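Local coordinates for protein AlkZ (Streptomyces sahachiroi, PDB 5UUJ) that belongs to the AlkZ-like family of DNA glycosylases, a group in the helix-turn-helix clan, at residues F21-R25 and I281-G285; A53-P59 and H360-A364; P277-I281 and V322-R326. All coordinates share one frame; numbering follows the deposited sequence.

Contact 1. Residues F21-R25 and I281-G285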
ATOM      1  N   PHE A  21      11.732   2.430  -8.046  1.00 13.75           N
ATOM      2  CA  PHE A  21      12.228   3.778  -8.324  1.00 14.33           C
ATOM      3  C   PHE A  21      13.082   4.352  -7.193  1.00 14.63           C
ATOM      4  O   PHE A  21      13.146   5.570  -7.019  1.00 15.66           O
ATOM      5  CB  PHE A  21      11.063   4.734  -8.609  1.00 14.21           C
ATOM      6  CG  PHE A  21      10.159   4.282  -9.719  1.00 14.22           C
ATOM      7  CD1 PHE A  21      10.655   4.083 -10.996  1.00 16.57           C
ATOM      8  CD2 PHE A  21       8.809   4.072  -9.490  1.00 13.73           C
ATOM      9  CE1 PHE A  21       9.823   3.674 -12.024  1.00 15.36           C
ATOM     10  CE2 PHE A  21       7.972   3.664 -10.514  1.00 14.16           C
ATOM     11  CZ  PHE A  21       8.479   3.464 -11.782  1.00 14.87           C
ATOM     12  N   LEU A  22      13.744   3.484  -6.436  1.00 14.56           N
ATOM     13  CA  LEU A  22      14.615   3.930  -5.351  1.00 15.15           C
ATOM     14  C   LEU A  22      16.062   4.109  -5.814  1.00 16.24           C
ATOM     15  O   LEU A  22      16.691   5.117  -5.496  1.00 17.21           O
ATOM     16  CB  LEU A  22      14.551   2.947  -4.179  1.00 14.79           C
ATOM     17  CG  LEU A  22      13.248   2.995  -3.371  1.00 16.17           C
ATOM     18  CD1 LEU A  22      13.190   1.860  -2.361  1.00 14.10           C
ATOM     19  CD2 LEU A  22      13.090   4.331  -2.659  1.00 14.80           C
ATOM     20  N   GLU A  23      16.586   3.136  -6.557  1.00 25.24           N
ATOM     21  CA  GLU A  23      17.941   3.217  -7.112  1.00 22.83           C
ATOM     22  C   GLU A  23      18.011   2.424  -8.418  1.00 25.72           C
ATOM     23  O   GLU A  23      17.741   1.225  -8.415  1.00 28.77           O
ATOM     24  CB  GLU A  23      18.985   2.663  -6.133  1.00 24.83           C
ATOM     25  CG  GLU A  23      19.074   3.373  -4.788  1.00 34.19           C
ATOM     26  CD  GLU A  23      19.597   4.797  -4.895  1.00 40.56           C
ATOM     27  OE1 GLU A  23      20.368   5.088  -5.838  1.00 37.90           O
ATOM     28  OE2 GLU A  23      19.235   5.624  -4.028  1.00 41.01           O
ATOM     29  N   PRO A  24      18.393   3.072  -9.536  1.00 20.72           N
ATOM     30  CA  PRO A  24      18.806   4.472  -9.694  1.00 23.54           C
ATOM     31  C   PRO A  24      17.633   5.439  -9.593  1.00 25.33           C
ATOM     32  O   PRO A  24      16.491   5.010  -9.439  1.00 24.30           O
ATOM     33  CB  PRO A  24      19.419   4.499 -11.095  1.00 25.90           C
ATOM     34  CG  PRO A  24      18.708   3.424 -11.826  1.00 23.59           C
ATOM     35  CD  PRO A  24      18.456   2.344 -10.817  1.00 24.66           C
ATOM     36  N   ARG A  25      17.926   6.730  -9.686  1.00 27.30           N
ATOM     37  CA  ARG A  25      16.913   7.761  -9.507  1.00 27.81           C
ATOM     38  C   ARG A  25      16.375   8.280 -10.837  1.00 31.09           C
ATOM     39  O   ARG A  25      17.137   8.646 -11.732  1.00 34.55           O
ATOM     40  CB  ARG A  25      17.485   8.919  -8.684  1.00 31.58           C
ATOM     41  CG  ARG A  25      17.442   8.677  -7.181  1.00 34.20           C
ATOM     42  CD  ARG A  25      18.815   8.721  -6.555  1.00 38.27           C
ATOM     43  NE  ARG A  25      18.772   8.346  -5.142  1.00 41.16           N
ATOM     44  CZ  ARG A  25      18.526   9.189  -4.142  1.00 38.61           C
ATOM     45  NH1 ARG A  25      18.299  10.476  -4.381  1.00 37.21           N
ATOM     46  NH2 ARG A  25      18.511   8.742  -2.896  1.00 37.56           N
ATOM     47  N   ILE A 281      23.092   3.455   1.089  1.00 26.02           N
ATOM     48  CA  ILE A 281      22.140   3.870   2.114  1.00 24.54           C
ATOM     49  C   ILE A 281      20.903   4.492   1.481  1.00 21.60           C
ATOM     50  O   ILE A 281      20.991   5.207   0.483  1.00 26.73           O
ATOM     51  CB  ILE A 281      22.768   4.889   3.090  1.00 26.64           C
ATOM     52  CG1 ILE A 281      24.062   4.337   3.693  1.00 30.72           C
ATOM     53  CG2 ILE A 281      21.782   5.265   4.195  1.00 26.54           C
ATOM     54  CD1 ILE A 281      23.888   3.062   4.481  1.00 30.15           C
ATOM     55  N   ARG A 282      19.751   4.218   2.080  1.00 24.92           N
ATOM     56  CA  ARG A 282      18.500   4.827   1.660  1.00 21.02           C
ATOM     57  C   ARG A 282      17.673   5.171   2.900  1.00 24.99           C
ATOM     58  O   ARG A 282      17.546   4.356   3.814  1.00 24.15           O
ATOM     59  CB  ARG A 282      17.737   3.886   0.725  1.00 27.46           C
ATOM     60  CG  ARG A 282      16.599   4.533  -0.040  1.00 26.55           C
ATOM     61  CD  ARG A 282      17.084   5.465  -1.144  1.00 29.20           C
ATOM     62  NE  ARG A 282      16.116   6.540  -1.361  1.00 33.29           N
ATOM     63  CZ  ARG A 282      15.735   7.011  -2.546  1.00 30.53           C
ATOM     64  NH1 ARG A 282      16.232   6.523  -3.676  1.00 28.56           N
ATOM     65  NH2 ARG A 282      14.842   7.987  -2.599  1.00 32.00           N
ATOM     66  N   LEU A 283      17.145   6.391   2.938  1.00 14.75           N
ATOM     67  CA  LEU A 283      16.267   6.822   4.020  1.00 14.61           C
ATOM     68  C   LEU A 283      14.829   6.868   3.526  1.00 14.30           C
ATOM     69  O   LEU A 283      14.470   7.716   2.711  1.00 17.55           O
ATOM     70  CB  LEU A 283      16.680   8.196   4.560  1.00 15.36           C
ATOM     71  CG  LEU A 283      18.022   8.294   5.289  1.00 17.03           C
ATOM     72  CD1 LEU A 283      18.229   9.705   5.817  1.00 16.83           C
ATOM     73  CD2 LEU A 283      18.115   7.289   6.419  1.00 16.54           C
ATOM     74  N   LEU A 284      14.016   5.947   4.030  1.00 13.84           N
ATOM     75  CA  LEU A 284      12.623   5.841   3.624  1.00 16.44           C
ATOM     76  C   LEU A 284      11.707   6.390   4.709  1.00 18.39           C
ATOM     77  O   LEU A 284      11.983   6.240   5.898  1.00 16.07           O
ATOM     78  CB  LEU A 284      12.269   4.384   3.321  1.00 17.95           C
ATOM     79  CG  LEU A 284      13.198   3.665   2.339  1.00 18.40           C
ATOM     80  CD1 LEU A 284      12.795   2.205   2.196  1.00 21.59           C
ATOM     81  CD2 LEU A 284      13.203   4.353   0.985  1.00 17.82           C
ATOM     82  N   GLY A 285      10.617   7.027   4.292  1.00 15.35           N
ATOM     83  CA  GLY A 285       9.632   7.540   5.226  1.00 15.13           C
ATOM     84  C   GLY A 285       8.896   6.415   5.928  1.00 18.88           C
ATOM     85  O   GLY A 285       9.151   5.240   5.670  1.00 14.35           O
TER
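Glu23 OE2 draws in two arginines, Arg25 of its own loop and Arg282 from the strand opposite. One bond is local: Arg25 NE donates to Glu23 OE2 at 3.0 Å, nearly straight, with an N-H...O angle of 167°. The oxygen lies in the guanidinium plane of Arg25. The nitrogen comes to the syn side of the carboxylate, tilted out of the carboxylate plane. Arg25 NH2 adds a weak bond of 3.4 Å to Glu23 OE2. Arg282 NH1 completes the network with a salt bridge of 3.2 Å to Glu23 OE2. That bond is bent and its placing is doubtful, because NH1 is modelled too near Leu22 O. A bend at chi2 of Glu23 (-67°) brings the carboxylate nearer the strand.

The two guanidinium groups overlap face over face, their planes 32° apart. Arg25 NH2 sits over the centre of the Arg282 guanidinium, 3.3 Å from Arg282 CZ. Two positive groups thus lie close together, and the shared carboxylate probably offsets part of their charge. Glu357 supplies a second anion, with a salt bridge to Arg25 NH2 and a long, weak ion pair to Arg282 NE. The opposite face of the Arg282 group carries a methyl: Leu22 CD2 lies over its centre, 3.8 Å from Arg282 CZ. The group is thus sandwiched between an apolar branch and a charged one. Leu22 CD2 also meets Leu284 CD2 at 3.6 Å, and these two side chains cross at about a right angle. Tyr290 of helix 289-292 packs on both leucines.

Just before Leu22, Phe21 takes a positive phi as the C-prime residue of a Schellman motif that ends the preceding helix. The loop leaving that helix meets strand 281-284, an outermost strand of the mixed sheet, through a salt-bridge network whose link across is less sure, beside a buried leucine pair.

Contact 2. Residues A53-P59 and H360-A364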
ATOM      1  N   ALA A  53       7.521  11.306  -3.089  1.00 15.09           N
ATOM      2  CA  ALA A  53       8.518  12.342  -3.355  1.00 15.15           C
ATOM      3  C   ALA A  53       9.942  11.804  -3.256  1.00 15.03           C
ATOM      4  O   ALA A  53      10.817  12.213  -4.020  1.00 15.02           O
ATOM      5  CB  ALA A  53       8.335  13.509  -2.399  1.00 15.37           C
ATOM      6  N   LEU A  54      10.173  10.893  -2.315  1.00 15.01           N
ATOM      7  CA  LEU A  54      11.496  10.309  -2.141  1.00 15.04           C
ATOM      8  C   LEU A  54      11.883   9.446  -3.341  1.00 15.02           C
ATOM      9  O   LEU A  54      13.059   9.172  -3.560  1.00 15.10           O
ATOM     10  CB  LEU A  54      11.555   9.481  -0.857  1.00 15.21           C
ATOM     11  CG  LEU A  54      11.530  10.255   0.467  1.00 15.44           C
ATOM     12  CD1 LEU A  54      11.370   9.296   1.633  1.00 15.73           C
ATOM     13  CD2 LEU A  54      12.782  11.091   0.644  1.00 15.56           C
ATOM     14  N   ARG A  55      10.891   9.028  -4.119  1.00 15.00           N
ATOM     15  CA  ARG A  55      11.133   8.189  -5.291  1.00 15.14           C
ATOM     16  C   ARG A  55      11.267   9.023  -6.568  1.00 15.21           C
ATOM     17  O   ARG A  55      11.163   8.503  -7.683  1.00 15.45           O
ATOM     18  CB  ARG A  55      10.011   7.158  -5.426  1.00 15.22           C
ATOM     19  CG  ARG A  55      10.145   6.026  -4.425  1.00 15.31           C
ATOM     20  CD  ARG A  55       8.969   5.083  -4.471  1.00 15.38           C
ATOM     21  NE  ARG A  55       9.270   3.819  -3.811  1.00 15.63           N
ATOM     22  CZ  ARG A  55       9.237   3.627  -2.495  1.00 15.66           C
ATOM     23  NH1 ARG A  55       8.918   4.623  -1.680  1.00 15.45           N
ATOM     24  NH2 ARG A  55       9.523   2.435  -1.993  1.00 16.04           N
ATOM     25  N   GLN A  56      11.511  10.318  -6.386  1.00 15.13           N
ATOM     26  CA  GLN A  56      11.734  11.240  -7.494  1.00 16.22           C
ATOM     27  C   GLN A  56      13.095  11.910  -7.347  1.00 15.22           C
ATOM     28  O   GLN A  56      13.411  12.451  -6.288  1.00 15.09           O
ATOM     29  CB  GLN A  56      10.627  12.291  -7.545  1.00 15.38           C
ATOM     30  CG  GLN A  56       9.253  11.711  -7.848  1.00 16.72           C
ATOM     31  CD  GLN A  56       8.127  12.679  -7.543  1.00 18.73           C
ATOM     32  OE1 GLN A  56       8.227  13.502  -6.634  1.00 16.78           O
ATOM     33  NE2 GLN A  56       7.046  12.583  -8.305  1.00 18.47           N
ATOM     34  N   ALA A  57      13.894  11.866  -8.413  1.00 15.40           N
ATOM     35  CA  ALA A  57      15.240  12.437  -8.409  1.00 15.46           C
ATOM     36  C   ALA A  57      15.209  13.884  -7.941  1.00 15.30           C
ATOM     37  O   ALA A  57      16.080  14.325  -7.194  1.00 15.19           O
ATOM     38  CB  ALA A  57      15.861  12.342  -9.791  1.00 15.67           C
ATOM     39  N   ALA A  58      14.196  14.611  -8.400  1.00 15.48           N
ATOM     40  CA  ALA A  58      13.900  15.946  -7.904  1.00 15.57           C
ATOM     41  C   ALA A  58      12.572  15.887  -7.155  1.00 15.59           C
ATOM     42  O   ALA A  58      11.515  16.043  -7.767  1.00 15.84           O
ATOM     43  CB  ALA A  58      13.836  16.948  -9.048  1.00 15.96           C
ATOM     44  N   PRO A  59      12.622  15.632  -5.832  1.00 15.40           N
ATOM     45  CA  PRO A  59      11.416  15.448  -5.011  1.00 15.44           C
ATOM     46  C   PRO A  59      10.338  16.495  -5.258  1.00 15.81           C
ATOM     47  O   PRO A  59      10.603  17.696  -5.217  1.00 16.10           O
ATOM     48  CB  PRO A  59      11.954  15.545  -3.585  1.00 15.41           C
ATOM     49  CG  PRO A  59      13.328  15.003  -3.687  1.00 15.27           C
ATOM     50  CD  PRO A  59      13.847  15.452  -5.030  1.00 17.88           C
ATOM     51  N   HIS A 360      18.170  14.899   0.387  1.00 20.06           N
ATOM     52  CA  HIS A 360      17.100  14.387  -0.458  1.00 19.64           C
ATOM     53  C   HIS A 360      15.774  14.415   0.307  1.00 18.01           C
ATOM     54  O   HIS A 360      14.740  14.807  -0.236  1.00 17.97           O
ATOM     55  CB  HIS A 360      17.431  12.968  -0.924  1.00 20.01           C
ATOM     56  CG  HIS A 360      16.497  12.434  -1.965  1.00 20.30           C
ATOM     57  ND1 HIS A 360      16.434  12.945  -3.241  1.00 21.93           N
ATOM     58  CD2 HIS A 360      15.600  11.418  -1.917  1.00 19.61           C
ATOM     59  CE1 HIS A 360      15.533  12.271  -3.939  1.00 22.09           C
ATOM     60  NE2 HIS A 360      15.015  11.342  -3.158  1.00 20.69           N
ATOM     61  N   VAL A 361      15.818  14.009   1.572  1.00 17.10           N
ATOM     62  CA  VAL A 361      14.643  14.033   2.435  1.00 16.20           C
ATOM     63  C   VAL A 361      14.200  15.471   2.695  1.00 16.52           C
ATOM     64  O   VAL A 361      13.006  15.755   2.771  1.00 16.36           O
ATOM     65  CB  VAL A 361      14.917  13.318   3.778  1.00 15.89           C
ATOM     66  CG1 VAL A 361      13.769  13.530   4.767  1.00 15.70           C
ATOM     67  CG2 VAL A 361      15.138  11.831   3.549  1.00 15.98           C
ATOM     68  N   ALA A 362      15.168  16.372   2.835  1.00 17.83           N
ATOM     69  CA  ALA A 362      14.870  17.779   3.073  1.00 22.39           C
ATOM     70  C   ALA A 362      14.055  18.353   1.919  1.00 20.42           C
ATOM     71  O   ALA A 362      13.050  19.032   2.133  1.00 24.39           O
ATOM     72  CB  ALA A 362      16.154  18.573   3.263  1.00 22.96           C
ATOM     73  N   ARG A 363      14.492  18.070   0.697  1.00 19.55           N
ATOM     74  CA  ARG A 363      13.804  18.551  -0.495  1.00 24.02           C
ATOM     75  C   ARG A 363      12.409  17.937  -0.588  1.00 24.02           C
ATOM     76  O   ARG A 363      11.448  18.607  -0.969  1.00 20.16           O
ATOM     77  CB  ARG A 363      14.620  18.223  -1.746  1.00 21.87           C
ATOM     78  CG  ARG A 363      14.093  18.835  -3.040  1.00 29.95           C
ATOM     79  CD  ARG A 363      14.282  20.351  -3.094  1.00 25.82           C
ATOM     80  NE  ARG A 363      13.240  21.073  -2.366  1.00 34.19           N
ATOM     81  CZ  ARG A 363      12.034  21.357  -2.854  1.00 36.78           C
ATOM     82  NH1 ARG A 363      11.696  20.976  -4.080  1.00 34.93           N
ATOM     83  NH2 ARG A 363      11.157  22.020  -2.111  1.00 39.08           N
ATOM     84  N   ALA A 364      12.305  16.662  -0.224  1.00 18.04           N
ATOM     85  CA  ALA A 364      11.024  15.961  -0.237  1.00 20.53           C
ATOM     86  C   ALA A 364      10.092  16.466   0.862  1.00 17.19           C
ATOM     87  O   ALA A 364       8.888  16.222   0.811  1.00 17.28           O
ATOM     88  CB  ALA A 364      11.239  14.463  -0.091  1.00 16.69           C
TER
HETATM   89  O   HOH W   1       9.141  18.338  -3.045  1.00 27.87           O
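His360 NE2 donates to Leu54 O at 2.9 Å, with an N-H...O angle of 166°. The oxygen lies in the plane of the imidazole, but the nitrogen stands above the carbonyl plane. Around the same ring edge, Gln56 O approaches His360 CE1 at 3.2 Å, and Ala57 O lies farther along. Pro59 comes over one ring face, with Pro59 CG 3.5 Å from His360 CE1. The imidazole is therefore bounded by backbone carbonyls at its edge and a proline on one side. With CG anti to the backbone N (chi1 -171°), the ring extends from the helix into this bend.

One turn on, Ala364 packs against three side chains. Its CB is 3.7 Å from Pro59 CB and 3.8 Å from Ala53 CB, and Leu54 CD2 touches it too. Leu54 CD2 also reaches Val361 CG2 at 3.8 Å. Arg363 CG crosses the Pro59 ring obliquely, and a water links Arg363 O to Pro59 O, the latter bond weak.

A type I turn from Ala53 to Gln56 presents the Leu54 and Gln56 carbonyls, closed by Gln56 N to Ala53 O at 3.1 Å. Gln56 OE1 accepts from Asp60 N. The loop between helices 45-53 and 62-69 is thus seated on helix 351-365, whose His360 and Val361 also touch strand 281-284.

Contact 3. Residues P277-I281 and V322-R326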
ATOM      1  N   PRO A 277      24.701  -7.132  -6.482  1.00 19.00           N
ATOM      2  CA  PRO A 277      24.260  -7.086  -5.083  1.00 18.48           C
ATOM      3  C   PRO A 277      24.056  -5.667  -4.558  1.00 17.98           C
ATOM      4  O   PRO A 277      24.843  -4.771  -4.855  1.00 18.62           O
ATOM      5  CB  PRO A 277      25.405  -7.778  -4.334  1.00 19.78           C
ATOM      6  CG  PRO A 277      25.996  -8.696  -5.322  1.00 20.67           C
ATOM      7  CD  PRO A 277      25.864  -8.022  -6.656  1.00 20.37           C
ATOM      8  N   CYS A 278      23.000  -5.478  -3.775  1.00 17.02           N
ATOM      9  CA  CYS A 278      22.633  -4.163  -3.269  1.00 16.52           C
ATOM     10  C   CYS A 278      23.729  -3.550  -2.396  1.00 20.18           C
ATOM     11  O   CYS A 278      24.278  -4.216  -1.514  1.00 18.00           O
ATOM     12  CB  CYS A 278      21.327  -4.257  -2.471  1.00 18.67           C
ATOM     13  SG  CYS A 278      20.605  -2.665  -1.991  1.00 15.15           S
ATOM     14  N   THR A 279      24.044  -2.284  -2.665  1.00 19.34           N
ATOM     15  CA  THR A 279      24.931  -1.491  -1.816  1.00 21.20           C
ATOM     16  C   THR A 279      24.355  -0.092  -1.617  1.00 21.89           C
ATOM     17  O   THR A 279      23.614   0.404  -2.464  1.00 26.58           O
ATOM     18  CB  THR A 279      26.347  -1.357  -2.414  1.00 21.37           C
ATOM     19  OG1 THR A 279      26.268  -0.740  -3.704  1.00 27.44           O
ATOM     20  CG2 THR A 279      27.017  -2.715  -2.543  1.00 20.75           C
ATOM     21  N   GLY A 280      24.695   0.537  -0.496  1.00 21.23           N
ATOM     22  CA  GLY A 280      24.369   1.936  -0.271  1.00 24.99           C
ATOM     23  C   GLY A 280      23.322   2.179   0.798  1.00 24.41           C
ATOM     24  O   GLY A 280      22.735   1.243   1.339  1.00 20.93           O
ATOM     25  N   ILE A 281      23.092   3.455   1.089  1.00 26.02           N
ATOM     26  CA  ILE A 281      22.140   3.870   2.114  1.00 24.54           C
ATOM     27  C   ILE A 281      20.903   4.492   1.481  1.00 21.60           C
ATOM     28  O   ILE A 281      20.991   5.207   0.483  1.00 26.73           O
ATOM     29  CB  ILE A 281      22.768   4.889   3.090  1.00 26.64           C
ATOM     30  CG1 ILE A 281      24.062   4.337   3.693  1.00 30.72           C
ATOM     31  CG2 ILE A 281      21.782   5.265   4.195  1.00 26.54           C
ATOM     32  CD1 ILE A 281      23.888   3.062   4.481  1.00 30.15           C
ATOM     33  N   VAL A 322      17.764   2.060   5.458  1.00 16.45           N
ATOM     34  CA  VAL A 322      18.067   0.850   4.703  1.00 18.13           C
ATOM     35  C   VAL A 322      19.517   0.881   4.227  1.00 21.70           C
ATOM     36  O   VAL A 322      19.934   1.815   3.541  1.00 22.87           O
ATOM     37  CB  VAL A 322      17.124   0.686   3.499  1.00 16.32           C
ATOM     38  CG1 VAL A 322      17.390  -0.632   2.792  1.00 22.91           C
ATOM     39  CG2 VAL A 322      15.673   0.750   3.950  1.00 21.23           C
ATOM     40  N   LYS A 323      20.281  -0.140   4.609  1.00 27.07           N
ATOM     41  CA  LYS A 323      21.666  -0.288   4.174  1.00 22.60           C
ATOM     42  C   LYS A 323      21.858  -1.634   3.487  1.00 20.92           C
ATOM     43  O   LYS A 323      21.605  -2.684   4.078  1.00 25.35           O
ATOM     44  CB  LYS A 323      22.631  -0.158   5.355  1.00 25.34           C
ATOM     45  CG  LYS A 323      24.093  -0.375   4.971  1.00 28.97           C
ATOM     46  CD  LYS A 323      25.045   0.082   6.062  1.00 32.27           C
ATOM     47  CE  LYS A 323      26.499  -0.036   5.618  1.00 36.09           C
ATOM     48  NZ  LYS A 323      26.908  -1.449   5.373  1.00 34.82           N
ATOM     49  N   ASP A 324      22.309  -1.589   2.238  1.00 19.66           N
ATOM     50  CA  ASP A 324      22.478  -2.784   1.419  1.00 21.54           C
ATOM     51  C   ASP A 324      21.174  -3.577   1.322  1.00 16.98           C
ATOM     52  O   ASP A 324      21.196  -4.801   1.211  1.00 16.61           O
ATOM     53  CB  ASP A 324      23.597  -3.676   1.976  1.00 22.00           C
ATOM     54  CG  ASP A 324      24.930  -2.947   2.092  1.00 25.95           C
ATOM     55  OD1 ASP A 324      25.095  -1.888   1.452  1.00 24.23           O
ATOM     56  OD2 ASP A 324      25.817  -3.435   2.825  1.00 29.89           O
ATOM     57  N   GLY A 325      20.045  -2.873   1.376  1.00 14.93           N
ATOM     58  CA  GLY A 325      18.738  -3.489   1.215  1.00 14.34           C
ATOM     59  C   GLY A 325      18.057  -3.909   2.510  1.00 14.45           C
ATOM     60  O   GLY A 325      16.871  -4.231   2.506  1.00 14.13           O
ATOM     61  N   ARG A 326      18.805  -3.913   3.612  1.00 18.70           N
ATOM     62  CA  ARG A 326      18.282  -4.343   4.908  1.00 25.26           C
ATOM     63  C   ARG A 326      18.018  -3.158   5.831  1.00 23.22           C
ATOM     64  O   ARG A 326      18.753  -2.174   5.810  1.00 22.34           O
ATOM     65  CB  ARG A 326      19.258  -5.308   5.586  1.00 21.04           C
ATOM     66  CG  ARG A 326      19.439  -6.625   4.860  1.00 24.16           C
ATOM     67  CD  ARG A 326      20.388  -7.556   5.605  1.00 23.58           C
ATOM     68  NE  ARG A 326      19.862  -7.965   6.908  1.00 35.36           N
ATOM     69  CZ  ARG A 326      20.207  -7.426   8.078  1.00 36.40           C
ATOM     70  NH1 ARG A 326      21.100  -6.443   8.145  1.00 36.16           N
ATOM     71  NH2 ARG A 326      19.657  -7.881   9.195  1.00 35.26           N
TER
HETATM   72  O   HOH W   2      20.019  -0.075   0.569  1.00 21.32           O
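A two-residue beta hairpin joins strands 320-323 and 326-334, and its type I' turn, through Asp324 and Gly325, meets Gly280, just before strand 281-284. Both turn residues have positive phi. Asp324 N donates to Gly280 O at 3.0 Å, almost straight (168°) and in the carbonyl plane. In return, Gly280 N donates to Asp324 OD1 at 3.1 Å, a more bent bond of 142° that meets the oxygen nearly along its C-O axis. A side-chain oxygen thus serves as the acceptor for the Gly280 N-H. The Asp324 chi1 of -57° puts CG beside its own backbone N, so both groups that bond Gly280 lie close together.

Gly280 O has further partners. A water donates to Gly280 O at 3.1 Å and accepts from Gly325 N at 2.9 Å, bridging the turn to the loop before the strand. Lys323 CA makes a CH...O contact to Gly280 O as well. Next in the chain, Ile281 and Lys323 form an antiparallel non-hydrogen-bonded pair, where Ile281 CA points a hydrogen at Val322 O. Their side chains share a face of the sheet. Ile281 CD1 presses tightly on Lys323 CG at 3.5 Å, where it crosses the aliphatic part of the lysine.

Cys278 SG rests against the turn backbone, 3.4 Å from Gly325 N. Gly325 has no side chain to come between them. Helix 9-19 backs this edge, with Ala14 on Cys278 and Arg10 bonded to Cys278 O.

Asp324 OD2 has a weak salt bridge of 3.4 Å with Lys323 NZ and a long, weak ion pair with Arg10. These positive charges would probably favour the ionised carboxylate. Asp324 therefore ties the hairpin turn to the loop leading into strand 281-284 through its backbone N-H and its side chain at once.

From the N terminus, the loop at 21-25 comes first, and contact 1 closes a long loop when strand 281-284 returns to it. The chain passes 53-59 inside that loop, but contact 2 closes only at 360-364 of the last long helix. Contacts 1 and 2 therefore cross, and they touch in space, where Arg25 and Arg282 adjoin Leu54 and His360. Contact 3 begins where contact 1 ends, shares Ile281 with it, and closes a short loop at 322-326 that falls wholly within the span of contact 2. Contacts 1 and 2 tie two N-terminal loops to the sheet and to helix 351-365, while contact 3 joins the loop before strand 281-284 to the hairpin turn.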